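Side-chain contacts in glucocorticoid modulatory element-binding protein 1 (Homo sapiens, PDB 1OQJ), which binds glucocorticoid modulatory elements in promoter DNA through its SAND domain, the part described here, raises sensitivity to glucocorticoids and supports parvovirus replication: residues 17-22 and 46-51; 73-76 and 81-84. All coordinates share one frame; numbering follows the deposited sequence.

How the contacts relate
Contact 1 joins strand 17-22 of the four-stranded antiparallel sheet to helix 45-51, and contact 2 folds the chain after helix 71-76 back onto that helix, next to the zinc site. They share no element, lie on opposite sides of the chain's centre about 17 Å apart between centres, and do not touch. Each is partly buried, and in each a phenylalanine ring receives a carbon over one face, the CB of Ala19 in contact 1 and the CE of Met75 in contact 2. Neither has a direct hydrogen bond between its segments; contact 1 is apolar in its side-chain touches, whereas contact 2 has a carboxylate and a bridging water, polar chemistry that leads on to a zinc ligand.

Contact 1: residues 17-22 and 46-51; sequences SKAILL and KHFVHL
Phe48 lays one face of its ring against the methyl group of Ala19, the centre of this strand-to-helix contact. Ala19 CB sits 3.4 Å above the ring plane and is displaced from the centre toward the rim, 27° off the ring normal. Its nearest ring atom is Phe48 CE1, 3.5 Å from Ala19 CB. This is a CH-pi contact, with the methyl facing the ring. The ring reaches this place because CG stands anti to the backbone N of Phe48 (chi1 173°), which sends the side chain from the helix toward the sheet.

Ser17, two residues earlier on the same side of the strand, meets the outer end of the ring. Its CB is 4.0 Å from Phe48 CE1, while its carbonyl O approaches the ring edge near the plane, 3.9 Å from Phe48 CZ. No hydrogen bond joins the two segments, whose contact is therefore one of shape and dispersion, with 157 Å² buried in all. The strand and helix segments run nearly antiparallel, at 162°, and their axes come within 9.7 Å, a separation bridged chiefly by the phenylalanine.

In this SAND domain, strand 17-22 is an inner strand of the sheet, between 9-14 and 36-38, and helix 45-51 begins just one residue after strand 41-43 ends. Phe48 also touches Cys14 of strand 9-14, Val36 of strand 36-38 and Ile43 of strand 41-43, and meets the Phe38 ring edge-to-face. One helix residue thus packs against side chains from all four strands, while Ala19 is flanked by Ile12, Val36 and Phe38.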
ATOM      1  N   SER A  17       6.901  11.391  -3.801  1.00 13.03           N
ATOM      2  CA  SER A  17       5.503  11.632  -3.452  1.00 12.06           C
ATOM      3  C   SER A  17       5.150  11.042  -2.088  1.00 11.93           C
ATOM      4  O   SER A  17       5.622   9.961  -1.727  1.00 11.30           O
ATOM      5  CB  SER A  17       4.580  11.029  -4.517  1.00 12.47           C
ATOM      6  OG  SER A  17       4.770  11.655  -5.777  1.00 13.22           O
ATOM      7  N   LYS A  18       4.313  11.759  -1.339  1.00 10.19           N
ATOM      8  CA  LYS A  18       3.879  11.321  -0.014  1.00  9.79           C
ATOM      9  C   LYS A  18       2.381  11.049  -0.001  1.00  9.36           C
ATOM     10  O   LYS A  18       1.603  11.760  -0.637  1.00 10.51           O
ATOM     11  CB  LYS A  18       4.189  12.391   1.039  1.00 10.32           C
ATOM     12  CG  LYS A  18       5.672  12.648   1.259  1.00  9.66           C
ATOM     13  CD  LYS A  18       5.910  13.631   2.399  1.00 14.18           C
ATOM     14  CE  LYS A  18       5.460  15.037   2.044  1.00 15.18           C
ATOM     15  NZ  LYS A  18       5.725  15.991   3.160  1.00 17.64           N
ATOM     16  N   ALA A  19       1.982  10.021   0.737  1.00  7.78           N
ATOM     17  CA  ALA A  19       0.577   9.667   0.846  1.00  6.95           C
ATOM     18  C   ALA A  19       0.347   8.972   2.177  1.00  7.35           C
ATOM     19  O   ALA A  19       1.282   8.798   2.966  1.00  8.76           O
ATOM     20  CB  ALA A  19       0.170   8.761  -0.308  1.00  7.12           C
ATOM     21  N   ILE A  20      -0.900   8.589   2.426  1.00  6.88           N
ATOM     22  CA  ILE A  20      -1.261   7.919   3.668  1.00  8.16           C
ATOM     23  C   ILE A  20      -1.978   6.610   3.378  1.00  8.63           C
ATOM     24  O   ILE A  20      -2.959   6.581   2.640  1.00  8.63           O
ATOM     25  CB  ILE A  20      -2.188   8.812   4.520  1.00  7.69           C
ATOM     26  CG1 ILE A  20      -1.480  10.128   4.840  1.00  7.73           C
ATOM     27  CG2 ILE A  20      -2.579   8.098   5.809  1.00  8.92           C
ATOM     28  CD1 ILE A  20      -2.355  11.123   5.573  1.00 11.16           C
ATOM     29  N   LEU A  21      -1.474   5.526   3.956  1.00  7.01           N
ATOM     30  CA  LEU A  21      -2.083   4.214   3.776  1.00  6.45           C
ATOM     31  C   LEU A  21      -3.088   3.976   4.902  1.00  7.45           C
ATOM     32  O   LEU A  21      -2.713   3.988   6.071  1.00  7.83           O
ATOM     33  CB  LEU A  21      -1.006   3.119   3.824  1.00  7.15           C
ATOM     34  CG  LEU A  21      -1.484   1.663   3.720  1.00  6.86           C
ATOM     35  CD1 LEU A  21      -2.016   1.400   2.323  1.00  7.98           C
ATOM     36  CD2 LEU A  21      -0.330   0.713   4.022  1.00  9.25           C
ATOM     37  N   LEU A  22      -4.360   3.787   4.554  1.00  7.31           N
ATOM     38  CA  LEU A  22      -5.386   3.504   5.561  1.00  7.93           C
ATOM     39  C   LEU A  22      -5.291   1.994   5.753  1.00  8.46           C
ATOM     40  O   LEU A  22      -5.752   1.216   4.914  1.00  8.87           O
ATOM     41  CB  LEU A  22      -6.770   3.915   5.051  1.00 10.04           C
ATOM     42  CG  LEU A  22      -6.881   5.381   4.624  1.00 10.30           C
ATOM     43  CD1 LEU A  22      -8.330   5.693   4.290  1.00 12.60           C
ATOM     44  CD2 LEU A  22      -6.379   6.301   5.735  1.00 12.65           C
ATOM     45  N   LYS A  46      -1.789   0.934  -7.008  1.00  9.83           N
ATOM     46  CA  LYS A  46      -1.370   0.944  -8.406  1.00 10.20           C
ATOM     47  C   LYS A  46      -1.407   2.364  -8.959  1.00 10.61           C
ATOM     48  O   LYS A  46      -0.479   2.793  -9.646  1.00 11.01           O
ATOM     49  CB  LYS A  46      -2.270   0.042  -9.256  1.00 11.38           C
ATOM     50  CG  LYS A  46      -1.795  -0.094 -10.696  1.00 14.57           C
ATOM     51  CD  LYS A  46      -2.687  -1.022 -11.504  1.00 17.49           C
ATOM     52  CE  LYS A  46      -2.097  -1.274 -12.885  1.00 22.92           C
ATOM     53  NZ  LYS A  46      -2.976  -2.129 -13.731  1.00 26.58           N
ATOM     54  N   HIS A  47      -2.471   3.099  -8.655  1.00 10.34           N
ATOM     55  CA  HIS A  47      -2.581   4.468  -9.143  1.00  9.53           C
ATOM     56  C   HIS A  47      -1.601   5.403  -8.449  1.00  9.64           C
ATOM     57  O   HIS A  47      -1.007   6.269  -9.094  1.00  8.98           O
ATOM     58  CB  HIS A  47      -4.017   4.970  -8.996  1.00 10.26           C
ATOM     59  CG  HIS A  47      -4.961   4.354  -9.982  1.00 10.90           C
ATOM     60  ND1 HIS A  47      -6.328   4.501  -9.903  1.00 11.83           N
ATOM     61  CD2 HIS A  47      -4.727   3.595 -11.081  1.00 12.18           C
ATOM     62  CE1 HIS A  47      -6.897   3.859 -10.910  1.00 13.37           C
ATOM     63  NE2 HIS A  47      -5.948   3.301 -11.639  1.00 12.39           N
ATOM     64  N   PHE A  48      -1.420   5.233  -7.143  1.00  9.47           N
ATOM     65  CA  PHE A  48      -0.472   6.070  -6.424  1.00  9.67           C
ATOM     66  C   PHE A  48       0.918   5.895  -7.036  1.00  9.24           C
ATOM     67  O   PHE A  48       1.608   6.871  -7.330  1.00 10.05           O
ATOM     68  CB  PHE A  48      -0.439   5.680  -4.944  1.00  8.86           C
ATOM     69  CG  PHE A  48       0.626   6.384  -4.155  1.00  8.20           C
ATOM     70  CD1 PHE A  48       0.724   7.775  -4.179  1.00  8.26           C
ATOM     71  CD2 PHE A  48       1.534   5.660  -3.383  1.00  7.23           C
ATOM     72  CE1 PHE A  48       1.711   8.441  -3.448  1.00  8.59           C
ATOM     73  CE2 PHE A  48       2.524   6.311  -2.645  1.00  7.14           C
ATOM     74  CZ  PHE A  48       2.611   7.706  -2.679  1.00  8.33           C
ATOM     75  N   VAL A  49       1.318   4.643  -7.232  1.00 10.18           N
ATOM     76  CA  VAL A  49       2.619   4.338  -7.809  1.00  9.97           C
ATOM     77  C   VAL A  49       2.766   4.946  -9.202  1.00  9.68           C
ATOM     78  O   VAL A  49       3.829   5.465  -9.552  1.00 10.14           O
ATOM     79  CB  VAL A  49       2.841   2.807  -7.871  1.00  8.49           C
ATOM     80  CG1 VAL A  49       4.089   2.480  -8.690  1.00 10.32           C
ATOM     81  CG2 VAL A  49       2.984   2.255  -6.459  1.00 10.95           C
ATOM     82  N   HIS A  50       1.698   4.898  -9.992  1.00  9.84           N
ATOM     83  CA  HIS A  50       1.758   5.459 -11.330  1.00 11.32           C
ATOM     84  C   HIS A  50       1.960   6.965 -11.291  1.00 11.52           C
ATOM     85  O   HIS A  50       2.812   7.504 -11.999  1.00 11.73           O
ATOM     86  CB  HIS A  50       0.487   5.166 -12.112  1.00 12.01           C
ATOM     87  CG  HIS A  50       0.564   5.623 -13.532  1.00 12.15           C
ATOM     88  ND1 HIS A  50       1.260   4.925 -14.495  1.00 13.28           N
ATOM     89  CD2 HIS A  50       0.128   6.757 -14.130  1.00 12.55           C
ATOM     90  CE1 HIS A  50       1.253   5.611 -15.623  1.00 13.56           C
ATOM     91  NE2 HIS A  50       0.573   6.728 -15.429  1.00 13.10           N
ATOM     92  N   LEU A  51       1.164   7.640 -10.467  1.00 11.63           N
ATOM     93  CA  LEU A  51       1.253   9.089 -10.344  1.00 10.14           C
ATOM     94  C   LEU A  51       2.596   9.526  -9.775  1.00 11.25           C
ATOM     95  O   LEU A  51       3.077  10.624 -10.070  1.00 13.01           O
ATOM     96  CB  LEU A  51       0.110   9.613  -9.467  1.00 10.13           C
ATOM     97  CG  LEU A  51      -1.288   9.426 -10.060  1.00 10.12           C
ATOM     98  CD1 LEU A  51      -2.344   9.865  -9.058  1.00 10.23           C
ATOM     99  CD2 LEU A  51      -1.406  10.237 -11.350  1.00 10.61           C
TER

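Contact 2: residues 73-76 and 81-84; sequences KMMD and DFYQ
Asp81 brings its side chain up to the main chain of Met75 as the segment after helix 71-76 turns back on that helix. Its CB lies 3.5 Å from Met75 O, and its OD1 is 3.8 Å from Met75 CB. One water donates to both segments, at 2.8 Å to Met75 O and 3.0 Å to Asp81 OD2, so the helix carbonyl and the carboxylate share a bridge although no direct hydrogen bond joins the segments. Asp81 OD2 is also hydrogen-bonded to His85 ND1, which makes the aspartate a second-shell partner of the zinc site formed by Cys28, His85, Cys89 and Cys93; the bond probably orients and polarises the imidazole. The other oxygen, OD1, accepts a weak, bent bond from Phe82 N (144° at the hydrogen).

Phe82 follows with its ring turned to the end of Met75. The terminal methyl of Met75 rests over one face of the ring in a CH-pi contact, offset toward the rim, with CE 3.3 Å from Phe82 CZ. The sulfur adds a longer, oblique Met-aromatic contact, SD being 5.3 Å from the ring centroid; a bend at the last torsion of Met75 (chi3 73°) carries CE onto the ring. Phe82 in turn touches Cys28 and Cys93 and meets the His85 ring edge-to-face.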
ATOM      1  N   LYS A  73       8.541  -5.714   2.487  1.00  9.18           N
ATOM      2  CA  LYS A  73       9.189  -6.250   3.682  1.00  8.71           C
ATOM      3  C   LYS A  73       8.362  -6.050   4.943  1.00  8.17           C
ATOM      4  O   LYS A  73       8.335  -6.917   5.820  1.00  9.43           O
ATOM      5  CB  LYS A  73      10.570  -5.623   3.858  1.00 10.14           C
ATOM      6  CG  LYS A  73      11.523  -5.911   2.706  1.00 12.29           C
ATOM      7  CD  LYS A  73      12.897  -5.319   2.977  1.00 14.98           C
ATOM      8  CE  LYS A  73      13.867  -5.617   1.840  1.00 19.29           C
ATOM      9  NZ  LYS A  73      13.447  -4.983   0.564  1.00 23.88           N
ATOM     10  N   MET A  74       7.690  -4.908   5.044  1.00  9.26           N
ATOM     11  CA  MET A  74       6.863  -4.644   6.215  1.00  8.20           C
ATOM     12  C   MET A  74       5.671  -5.600   6.210  1.00  8.32           C
ATOM     13  O   MET A  74       5.181  -6.003   7.264  1.00  9.06           O
ATOM     14  CB  MET A  74       6.395  -3.187   6.220  1.00  9.18           C
ATOM     15  CG  MET A  74       7.541  -2.167   6.218  1.00  9.24           C
ATOM     16  SD  MET A  74       8.836  -2.434   7.470  1.00 11.03           S
ATOM     17  CE  MET A  74       7.948  -2.044   8.972  1.00 12.41           C
ATOM     18  N   MET A  75       5.215  -5.968   5.017  1.00  7.73           N
ATOM     19  CA  MET A  75       4.108  -6.906   4.874  1.00  7.85           C
ATOM     20  C   MET A  75       4.574  -8.314   5.243  1.00  9.05           C
ATOM     21  O   MET A  75       3.903  -9.026   5.991  1.00  9.12           O
ATOM     22  CB  MET A  75       3.588  -6.903   3.435  1.00  7.97           C
ATOM     23  CG  MET A  75       2.923  -5.599   3.016  1.00  9.56           C
ATOM     24  SD  MET A  75       2.681  -5.489   1.239  1.00  9.86           S
ATOM     25  CE  MET A  75       1.342  -6.630   1.007  1.00 10.71           C
ATOM     26  N   ASP A  76       5.729  -8.712   4.715  1.00  8.82           N
ATOM     27  CA  ASP A  76       6.273 -10.035   5.001  1.00  9.26           C
ATOM     28  C   ASP A  76       6.576 -10.207   6.484  1.00  9.67           C
ATOM     29  O   ASP A  76       6.518 -11.319   7.006  1.00  9.93           O
ATOM     30  CB  ASP A  76       7.556 -10.285   4.198  1.00 10.03           C
ATOM     31  CG  ASP A  76       7.296 -10.438   2.709  1.00 11.24           C
ATOM     32  OD1 ASP A  76       6.143 -10.735   2.323  1.00 13.36           O
ATOM     33  OD2 ASP A  76       8.252 -10.278   1.922  1.00 13.41           O
ATOM     34  N   ASP A  81       0.877  -6.009   7.284  1.00  8.75           N
ATOM     35  CA  ASP A  81       0.388  -6.826   6.180  1.00  8.12           C
ATOM     36  C   ASP A  81      -1.075  -6.455   5.934  1.00  8.34           C
ATOM     37  O   ASP A  81      -1.643  -5.642   6.663  1.00  8.67           O
ATOM     38  CB  ASP A  81       0.514  -8.306   6.563  1.00 10.31           C
ATOM     39  CG  ASP A  81       0.349  -9.247   5.381  1.00 10.15           C
ATOM     40  OD1 ASP A  81       0.427  -8.785   4.225  1.00 10.48           O
ATOM     41  OD2 ASP A  81       0.163 -10.456   5.627  1.00 11.49           O
ATOM     42  N   PHE A  82      -1.688  -7.036   4.910  1.00  7.50           N
ATOM     43  CA  PHE A  82      -3.087  -6.738   4.617  1.00  7.53           C
ATOM     44  C   PHE A  82      -3.961  -6.971   5.848  1.00  8.14           C
ATOM     45  O   PHE A  82      -3.731  -7.912   6.615  1.00  7.95           O
ATOM     46  CB  PHE A  82      -3.596  -7.639   3.498  1.00  8.26           C
ATOM     47  CG  PHE A  82      -2.887  -7.454   2.193  1.00  8.19           C
ATOM     48  CD1 PHE A  82      -2.229  -8.524   1.592  1.00  8.14           C
ATOM     49  CD2 PHE A  82      -2.921  -6.230   1.535  1.00  8.97           C
ATOM     50  CE1 PHE A  82      -1.616  -8.382   0.342  1.00  8.14           C
ATOM     51  CE2 PHE A  82      -2.312  -6.075   0.287  1.00  9.20           C
ATOM     52  CZ  PHE A  82      -1.661  -7.152  -0.311  1.00  8.43           C
ATOM     53  N   TYR A  83      -4.977  -6.132   6.026  1.00  8.15           N
ATOM     54  CA  TYR A  83      -5.889  -6.279   7.157  1.00  7.72           C
ATOM     55  C   TYR A  83      -6.616  -7.622   7.074  1.00  8.04           C
ATOM     56  O   TYR A  83      -7.219  -7.952   6.048  1.00  8.37           O
ATOM     57  CB  TYR A  83      -6.905  -5.131   7.153  1.00  8.99           C
ATOM     58  CG  TYR A  83      -7.853  -5.131   8.329  1.00  8.93           C
ATOM     59  CD1 TYR A  83      -7.374  -5.205   9.632  1.00  8.40           C
ATOM     60  CD2 TYR A  83      -9.228  -5.042   8.137  1.00  9.63           C
ATOM     61  CE1 TYR A  83      -8.242  -5.190  10.716  1.00 10.49           C
ATOM     62  CE2 TYR A  83     -10.108  -5.024   9.219  1.00  9.67           C
ATOM     63  CZ  TYR A  83      -9.606  -5.100  10.503  1.00 10.85           C
ATOM     64  OH  TYR A  83     -10.460  -5.105  11.587  1.00 12.91           O
ATOM     65  N   GLN A  84      -6.551  -8.391   8.160  1.00  9.07           N
ATOM     66  CA  GLN A  84      -7.189  -9.707   8.240  1.00  8.88           C
ATOM     67  C   GLN A  84      -6.683 -10.673   7.175  1.00  9.20           C
ATOM     68  O   GLN A  84      -7.428 -11.532   6.709  1.00  9.34           O
ATOM     69  CB  GLN A  84      -8.711  -9.578   8.098  1.00 10.70           C
ATOM     70  CG  GLN A  84      -9.369  -8.687   9.130  1.00 12.00           C
ATOM     71  CD  GLN A  84     -10.883  -8.740   9.045  1.00 12.35           C
ATOM     72  OE1 GLN A  84     -11.480  -8.285   8.067  1.00 16.04           O
ATOM     73  NE2 GLN A  84     -11.509  -9.306  10.066  1.00 13.81           N
TER
HETATM   74  O   HOH W   1       2.916 -11.627   6.058  1.00 21.44           O